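Arf-GAP domain and FG repeat-containing protein 1 (Homo sapiens, PDB 2OLM) is required for vesicle docking or fusion during acrosome biogenesis and serves HIV-1 Rev as a cofactor in moving Rev-responsive RNAs from the nuclear periphery to the cytoplasm. Local coordinates at residues K27-C31 with F115-Y120; Q90-F96 with K123-P129. All coordinates share one frame; numbering follows the deposited sequence.

Interaction 1: K27-C31 with F115-Y120; sequences KCFDC and FLQEKY. With ZN (zinc ion), chain B.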
loop_
_atom_site.group_PDB
_atom_site.type_symbol
_atom_site.label_atom_id
_atom_site.label_comp_id
_atom_site.label_asym_id
_atom_site.label_seq_id
_atom_site.Cartn_x
_atom_site.Cartn_y
_atom_site.Cartn_z
ATOM N N LYS A 27 11.017 -6.386 -10.021
ATOM C CA LYS A 27 11.958 -7.429 -9.705
ATOM C C LYS A 27 13.053 -6.827 -8.841
ATOM O O LYS A 27 13.441 -5.671 -9.036
ATOM C CB LYS A 27 12.585 -8.002 -10.988
ATOM C CG LYS A 27 11.585 -8.732 -11.864
ATOM C CD LYS A 27 11.131 -10.001 -11.226
ATOM N N CYS A 28 13.521 -7.634 -7.888
ATOM C CA CYS A 28 14.661 -7.265 -6.993
ATOM C C CYS A 28 15.806 -6.733 -7.844
ATOM O O CYS A 28 16.238 -7.388 -8.779
ATOM C CB CYS A 28 15.127 -8.467 -6.215
ATOM S SG CYS A 28 16.528 -8.102 -5.215
ATOM N N PHE A 29 16.359 -5.566 -7.480
ATOM C CA PHE A 29 17.485 -4.973 -8.211
ATOM C C PHE A 29 18.739 -5.835 -8.158
ATOM O O PHE A 29 19.570 -5.750 -9.053
ATOM C CB PHE A 29 17.805 -3.613 -7.649
ATOM C CG PHE A 29 18.887 -2.925 -8.390
ATOM C CD1 PHE A 29 18.774 -2.692 -9.731
ATOM C CD2 PHE A 29 20.039 -2.513 -7.724
ATOM C CE1 PHE A 29 19.820 -2.128 -10.448
ATOM C CE2 PHE A 29 21.070 -1.905 -8.433
ATOM C CZ PHE A 29 20.948 -1.705 -9.779
ATOM N N ASP A 30 18.936 -6.613 -7.111
ATOM C CA ASP A 30 20.154 -7.357 -6.937
ATOM C C ASP A 30 20.146 -8.772 -7.471
ATOM O O ASP A 30 21.140 -9.219 -8.059
ATOM C CB ASP A 30 20.642 -7.298 -5.461
ATOM C CG ASP A 30 21.042 -5.895 -5.068
ATOM O OD1 ASP A 30 21.855 -5.278 -5.838
ATOM O OD2 ASP A 30 20.540 -5.395 -4.041
ATOM N N CYS A 31 19.053 -9.495 -7.272
ATOM C CA CYS A 31 18.964 -10.862 -7.818
ATOM C C CYS A 31 18.070 -11.038 -9.034
ATOM O O CYS A 31 18.204 -12.079 -9.720
ATOM C CB CYS A 31 18.560 -11.865 -6.733
ATOM S SG CYS A 31 16.832 -11.773 -6.193
ATOM N N PHE A 115 29.528 -10.898 -4.399
ATOM C CA PHE A 115 28.911 -10.231 -5.563
ATOM C C PHE A 115 28.476 -8.801 -5.247
ATOM O O PHE A 115 28.786 -7.868 -5.982
ATOM C CB PHE A 115 27.742 -11.037 -6.071
ATOM C CG PHE A 115 26.913 -10.305 -7.120
ATOM C CD1 PHE A 115 27.403 -10.092 -8.403
ATOM C CD2 PHE A 115 25.654 -9.847 -6.829
ATOM C CE1 PHE A 115 26.638 -9.441 -9.347
ATOM C CE2 PHE A 115 24.901 -9.169 -7.778
ATOM C CZ PHE A 115 25.409 -8.977 -9.046
ATOM N N LEU A 116 27.799 -8.608 -4.126
ATOM C CA LEU A 116 27.370 -7.286 -3.705
ATOM C C LEU A 116 28.583 -6.378 -3.413
ATOM O O LEU A 116 28.559 -5.184 -3.713
ATOM C CB LEU A 116 26.443 -7.367 -2.501
ATOM C CG LEU A 116 25.148 -8.101 -2.704
ATOM C CD1 LEU A 116 24.434 -8.236 -1.327
ATOM C CD2 LEU A 116 24.272 -7.446 -3.672
ATOM N N GLN A 117 29.655 -6.933 -2.856
ATOM C CA GLN A 117 30.914 -6.181 -2.726
ATOM C C GLN A 117 31.459 -5.726 -4.071
ATOM O O GLN A 117 31.889 -4.584 -4.214
ATOM C CB GLN A 117 31.965 -6.949 -1.946
ATOM C CG GLN A 117 31.617 -7.085 -0.487
ATOM C CD GLN A 117 32.644 -7.844 0.321
ATOM O OE1 GLN A 117 32.627 -7.754 1.549
ATOM N NE2 GLN A 117 33.521 -8.593 -0.335
ATOM N N GLU A 118 31.455 -6.641 -5.046
ATOM C CA GLU A 118 31.935 -6.261 -6.379
ATOM C C GLU A 118 31.056 -5.205 -6.987
ATOM O O GLU A 118 31.549 -4.290 -7.629
ATOM C CB GLU A 118 32.069 -7.492 -7.273
ATOM C CG GLU A 118 33.324 -8.280 -6.922
ATOM C CD GLU A 118 33.704 -9.295 -7.940
ATOM O OE1 GLU A 118 32.855 -9.629 -8.807
ATOM O OE2 GLU A 118 34.847 -9.790 -7.808
ATOM N N LYS A 119 29.759 -5.279 -6.727
ATOM C CA LYS A 119 28.789 -4.364 -7.345
ATOM C C LYS A 119 28.915 -2.947 -6.770
ATOM O O LYS A 119 28.974 -1.959 -7.503
ATOM C CB LYS A 119 27.356 -4.895 -7.180
ATOM C CG LYS A 119 26.284 -4.119 -7.853
ATOM C CD LYS A 119 24.957 -4.887 -7.815
ATOM C CE LYS A 119 23.824 -4.112 -8.432
ATOM N NZ LYS A 119 22.495 -4.879 -8.454
ATOM N N TYR A 120 28.898 -2.869 -5.440
ATOM C CA TYR A 120 28.746 -1.592 -4.748
ATOM C C TYR A 120 30.036 -1.015 -4.205
ATOM O O TYR A 120 30.170 0.195 -4.167
ATOM C CB TYR A 120 27.705 -1.695 -3.600
ATOM C CG TYR A 120 26.311 -1.983 -4.105
ATOM C CD1 TYR A 120 25.581 -1.035 -4.808
ATOM C CD2 TYR A 120 25.739 -3.216 -3.914
ATOM C CE1 TYR A 120 24.310 -1.327 -5.299
ATOM C CE2 TYR A 120 24.484 -3.508 -4.387
ATOM C CZ TYR A 120 23.773 -2.555 -5.089
ATOM O OH TYR A 120 22.512 -2.777 -5.600
HETATM ZN ZN ZN B . 16.917 -10.330 -4.410
HETATM O O HOH W 1 20.343 -2.687 -3.872
HETATM O O HOH W 2 22.566 -7.420 -9.677
#
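Asp30 takes two donors from helix 109-121 on a single carboxylate oxygen. Tyr120 OH donates to Asp30 OD1 over 2.6 Å, reaching it by the syn lone pair, with the phenol ring almost perpendicular to the carboxylate (88°). From the anti side, 23° out of the carboxylate plane, Lys119 NZ makes a salt bridge of 2.7 Å to the same Asp30 OD1. Lysine suits this place because its chain, extended all the way, carries the ammonium from the helix to the buried acid, whose charge it probably offsets. The two grips together probably fix the carboxylate's rotation.

Lys119 NZ also lies over one face of the Phe29 ring, 3.7 Å from its centroid, in a cation-pi contact. With CG anti to the backbone N (chi1 -177°), Phe29 brings its ring edge to Tyr120 OH as well, CD2 lying 3.3 Å from that oxygen.

Residues 28-31 begin what is consistent with a C4-type zinc finger in the Arf-GAP domain: Cys28 SG and Cys31 SG bind the zinc ion, and Cys48 and Cys51 complete the site. Cys31 N donates to Cys28 SG (3.5 Å), tying the turn to its own metal ligand.

Water extends the polar network. One molecule donates to both Asp30 OD2 and Tyr120 OH; another bridges Asp30 O and Lys119 NZ. A methyl of Leu116, CD2, packs 3.8 Å from the carboxylate carbon Asp30 CG.

Interaction 2: Q90-F96 with K123-P129; sequences QIWLGLF and KRWYVPP
Ile91 O, near the end of helix 84-92, accepts from Val127 N at 2.9 Å, and Trp125 O accepts from Leu95 N at the same 2.9 Å, so the helix end and the type I turn from Leu93 to Phe96 are both stitched to the loop 123-129. Tyr126 CA adds a CA-H...O contact to Ile91 O.

Phe96 and Trp125 form a T-shaped pair, the Phe96 edge directed at the indole face with planes at 74°, and Phe96 CD1 comes within 3.7 Å of Trp125 CE2. The opposite indole face carries the aliphatic CG of Arg124, so flat, broad tryptophan is packed on both sides. Although the CB of Tyr126 sets off away from the other segment, a chi1 of 178° swings the ring back alongside Trp92 and Ile91; its CE1 lies over a face of the Trp92 indole and touches Ile91 CG2 at 3.5 Å. The Trp92 and Tyr126 rings meet obliquely. Leu95 and Val127, branched and compact, cross at about a right angle, Leu95 CD2 meeting Val127 CG2 at 3.5 Å, while Ile91 CD1 reaches the ring of Pro129.

Two backbone bonds thus set the alignment of helix end and loop within the Arf-GAP domain, while the side-chain contacts between them are apolar and aromatic, implying that shape and burial of carbon surface supply much of the hold.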
loop_
_atom_site.group_PDB
_atom_site.type_symbol
_atom_site.label_atom_id
_atom_site.label_comp_id
_atom_site.label_asym_id
_atom_site.label_seq_id
_atom_site.Cartn_x
_atom_site.Cartn_y
_atom_site.Cartn_z
ATOM N N GLN A 90 21.570 1.699 -14.562
ATOM C CA GLN A 90 22.468 2.459 -15.416
ATOM C C GLN A 90 23.774 2.840 -14.700
ATOM O O GLN A 90 24.814 3.058 -15.350
ATOM C CB GLN A 90 21.756 3.693 -15.942
ATOM C CG GLN A 90 20.535 3.353 -16.824
ATOM C CD GLN A 90 20.918 2.556 -18.050
ATOM O OE1 GLN A 90 21.981 2.778 -18.622
ATOM N NE2 GLN A 90 20.080 1.595 -18.438
ATOM N N ILE A 91 23.735 2.916 -13.373
ATOM C CA ILE A 91 24.893 3.269 -12.538
ATOM C C ILE A 91 25.634 1.996 -12.124
ATOM O O ILE A 91 26.716 1.691 -12.622
ATOM C CB ILE A 91 24.442 4.092 -11.289
ATOM C CG1 ILE A 91 23.819 5.408 -11.762
ATOM C CG2 ILE A 91 25.623 4.307 -10.321
ATOM C CD1 ILE A 91 22.965 6.115 -10.672
ATOM N N TRP A 92 25.012 1.230 -11.255
ATOM C CA TRP A 92 25.676 0.096 -10.615
ATOM C C TRP A 92 25.889 -1.116 -11.544
ATOM O O TRP A 92 26.753 -1.961 -11.290
ATOM C CB TRP A 92 24.878 -0.320 -9.348
ATOM C CG TRP A 92 24.739 0.806 -8.410
ATOM C CD1 TRP A 92 23.628 1.581 -8.224
ATOM C CD2 TRP A 92 25.760 1.353 -7.567
ATOM N NE1 TRP A 92 23.899 2.595 -7.324
ATOM C CE2 TRP A 92 25.198 2.460 -6.905
ATOM C CE3 TRP A 92 27.091 1.002 -7.302
ATOM C CZ2 TRP A 92 25.945 3.254 -6.008
ATOM C CZ3 TRP A 92 27.814 1.748 -6.388
ATOM C CH2 TRP A 92 27.234 2.877 -5.762
ATOM N N LEU A 93 25.061 -1.195 -12.589
ATOM C CA LEU A 93 25.150 -2.249 -13.571
ATOM C C LEU A 93 25.340 -1.626 -14.969
ATOM O O LEU A 93 25.027 -2.275 -15.977
ATOM C CB LEU A 93 23.886 -3.137 -13.572
ATOM C CG LEU A 93 23.612 -3.869 -12.277
ATOM C CD1 LEU A 93 22.236 -4.507 -12.340
ATOM C CD2 LEU A 93 24.716 -4.879 -11.963
ATOM N N GLY A 94 25.885 -0.421 -15.061
ATOM C CA GLY A 94 26.013 0.236 -16.371
ATOM C C GLY A 94 26.883 -0.522 -17.331
ATOM O O GLY A 94 26.680 -0.423 -18.564
ATOM N N LEU A 95 27.836 -1.299 -16.840
ATOM C CA LEU A 95 28.760 -2.113 -17.695
ATOM C C LEU A 95 28.412 -3.598 -17.710
ATOM O O LEU A 95 29.081 -4.387 -18.372
ATOM C CB LEU A 95 30.237 -1.892 -17.271
ATOM C CG LEU A 95 30.654 -0.443 -17.184
ATOM C CD1 LEU A 95 32.132 -0.341 -16.734
ATOM C CD2 LEU A 95 30.404 0.305 -18.522
ATOM N N PHE A 96 27.410 -3.993 -16.943
ATOM C CA PHE A 96 26.984 -5.402 -16.793
ATOM C C PHE A 96 26.216 -5.869 -18.021
ATOM O O PHE A 96 25.359 -5.165 -18.519
ATOM C CB PHE A 96 26.120 -5.492 -15.525
ATOM C CG PHE A 96 25.748 -6.864 -15.072
ATOM C CD1 PHE A 96 26.452 -7.513 -14.084
ATOM C CD2 PHE A 96 24.638 -7.496 -15.597
ATOM C CE1 PHE A 96 26.055 -8.810 -13.626
ATOM C CE2 PHE A 96 24.266 -8.749 -15.179
ATOM C CZ PHE A 96 24.956 -9.402 -14.191
ATOM N N LYS A 123 32.884 -1.681 -7.379
ATOM C CA LYS A 123 32.354 -0.988 -8.544
ATOM C C LYS A 123 32.790 -1.645 -9.852
ATOM O O LYS A 123 33.172 -0.963 -10.816
ATOM C CB LYS A 123 32.719 0.499 -8.468
ATOM C CG LYS A 123 31.858 1.190 -7.477
ATOM C CD LYS A 123 32.360 2.552 -7.119
ATOM C CE LYS A 123 31.389 3.201 -6.156
ATOM N NZ LYS A 123 31.915 4.484 -5.646
ATOM N N ARG A 124 32.671 -2.945 -9.909
ATOM C CA ARG A 124 33.128 -3.690 -11.074
ATOM C C ARG A 124 32.380 -3.284 -12.364
ATOM O O ARG A 124 33.002 -3.314 -13.462
ATOM C CB ARG A 124 32.943 -5.173 -10.831
ATOM C CG ARG A 124 33.321 -6.054 -12.026
ATOM C CD ARG A 124 33.444 -7.477 -11.582
ATOM N NE ARG A 124 33.767 -8.357 -12.701
ATOM C CZ ARG A 124 33.855 -9.673 -12.600
ATOM N NH1 ARG A 124 33.710 -10.248 -11.419
ATOM N NH2 ARG A 124 34.133 -10.404 -13.678
ATOM N N TRP A 125 31.100 -2.946 -12.282
ATOM C CA TRP A 125 30.261 -2.696 -13.484
ATOM C C TRP A 125 29.746 -1.278 -13.523
ATOM O O TRP A 125 28.719 -0.993 -14.136
ATOM C CB TRP A 125 29.060 -3.678 -13.517
ATOM C CG TRP A 125 29.454 -5.098 -13.481
ATOM C CD1 TRP A 125 29.929 -5.853 -14.542
ATOM C CD2 TRP A 125 29.447 -5.998 -12.347
ATOM N NE1 TRP A 125 30.196 -7.132 -14.135
ATOM C CE2 TRP A 125 29.912 -7.243 -12.788
ATOM C CE3 TRP A 125 29.068 -5.860 -11.001
ATOM C CZ2 TRP A 125 30.033 -8.336 -11.940
ATOM C CZ3 TRP A 125 29.195 -6.950 -10.170
ATOM C CH2 TRP A 125 29.660 -8.169 -10.640
ATOM N N TYR A 126 30.447 -0.368 -12.836
ATOM C CA TYR A 126 29.911 0.928 -12.471
ATOM C C TYR A 126 30.149 1.998 -13.533
ATOM O O TYR A 126 31.265 2.111 -14.069
ATOM C CB TYR A 126 30.604 1.338 -11.167
ATOM C CG TYR A 126 30.274 2.688 -10.553
ATOM C CD1 TYR A 126 29.197 2.834 -9.685
ATOM C CD2 TYR A 126 31.085 3.795 -10.761
ATOM C CE1 TYR A 126 28.910 4.051 -9.087
ATOM C CE2 TYR A 126 30.827 4.976 -10.164
ATOM C CZ TYR A 126 29.738 5.120 -9.319
ATOM O OH TYR A 126 29.500 6.331 -8.679
ATOM N N VAL A 127 29.124 2.802 -13.799
ATOM C CA VAL A 127 29.230 4.040 -14.573
ATOM C C VAL A 127 28.794 5.192 -13.655
ATOM O O VAL A 127 27.739 5.115 -13.033
ATOM C CB VAL A 127 28.330 3.991 -15.820
ATOM C CG1 VAL A 127 28.385 5.341 -16.582
ATOM C CG2 VAL A 127 28.736 2.836 -16.733
ATOM N N PRO A 128 29.637 6.227 -13.518
ATOM C CA PRO A 128 29.285 7.308 -12.584
ATOM C C PRO A 128 27.946 7.945 -12.913
ATOM O O PRO A 128 27.581 8.063 -14.092
ATOM C CB PRO A 128 30.428 8.320 -12.785
ATOM C CG PRO A 128 31.537 7.567 -13.293
ATOM C CD PRO A 128 30.970 6.421 -14.101
ATOM N N PRO A 129 27.187 8.339 -11.890
ATOM C CA PRO A 129 25.856 8.863 -12.136
ATOM C C PRO A 129 25.717 9.999 -13.131
ATOM O O PRO A 129 24.730 10.038 -13.842
ATOM C CB PRO A 129 25.385 9.311 -10.740
ATOM C CG PRO A 129 26.178 8.530 -9.813
ATOM C CD PRO A 129 27.457 8.187 -10.451
#

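Overall arrangement
Interaction 1 and interaction 2 have centres 11 Å apart and meet through helix 109-121, whose continuation supplies the loop 123-129. Their segments alternate along the chain, so the two connections cross rather than follow one another. Several direct contacts join them: Glu118 OE1 forms a 2.8 Å salt bridge with Arg124 NH1, Phe115 CE1 lies 3.5 Å from Trp125 CH2, and Tyr120 CD1 is 3.6 Å from Trp92 CE3. Interaction 1 includes two zinc ligands, whereas interaction 2 is farther from the metal, the side chain of Leu93 lying about 11 Å from it. The first contact is buried; the second is at the surface.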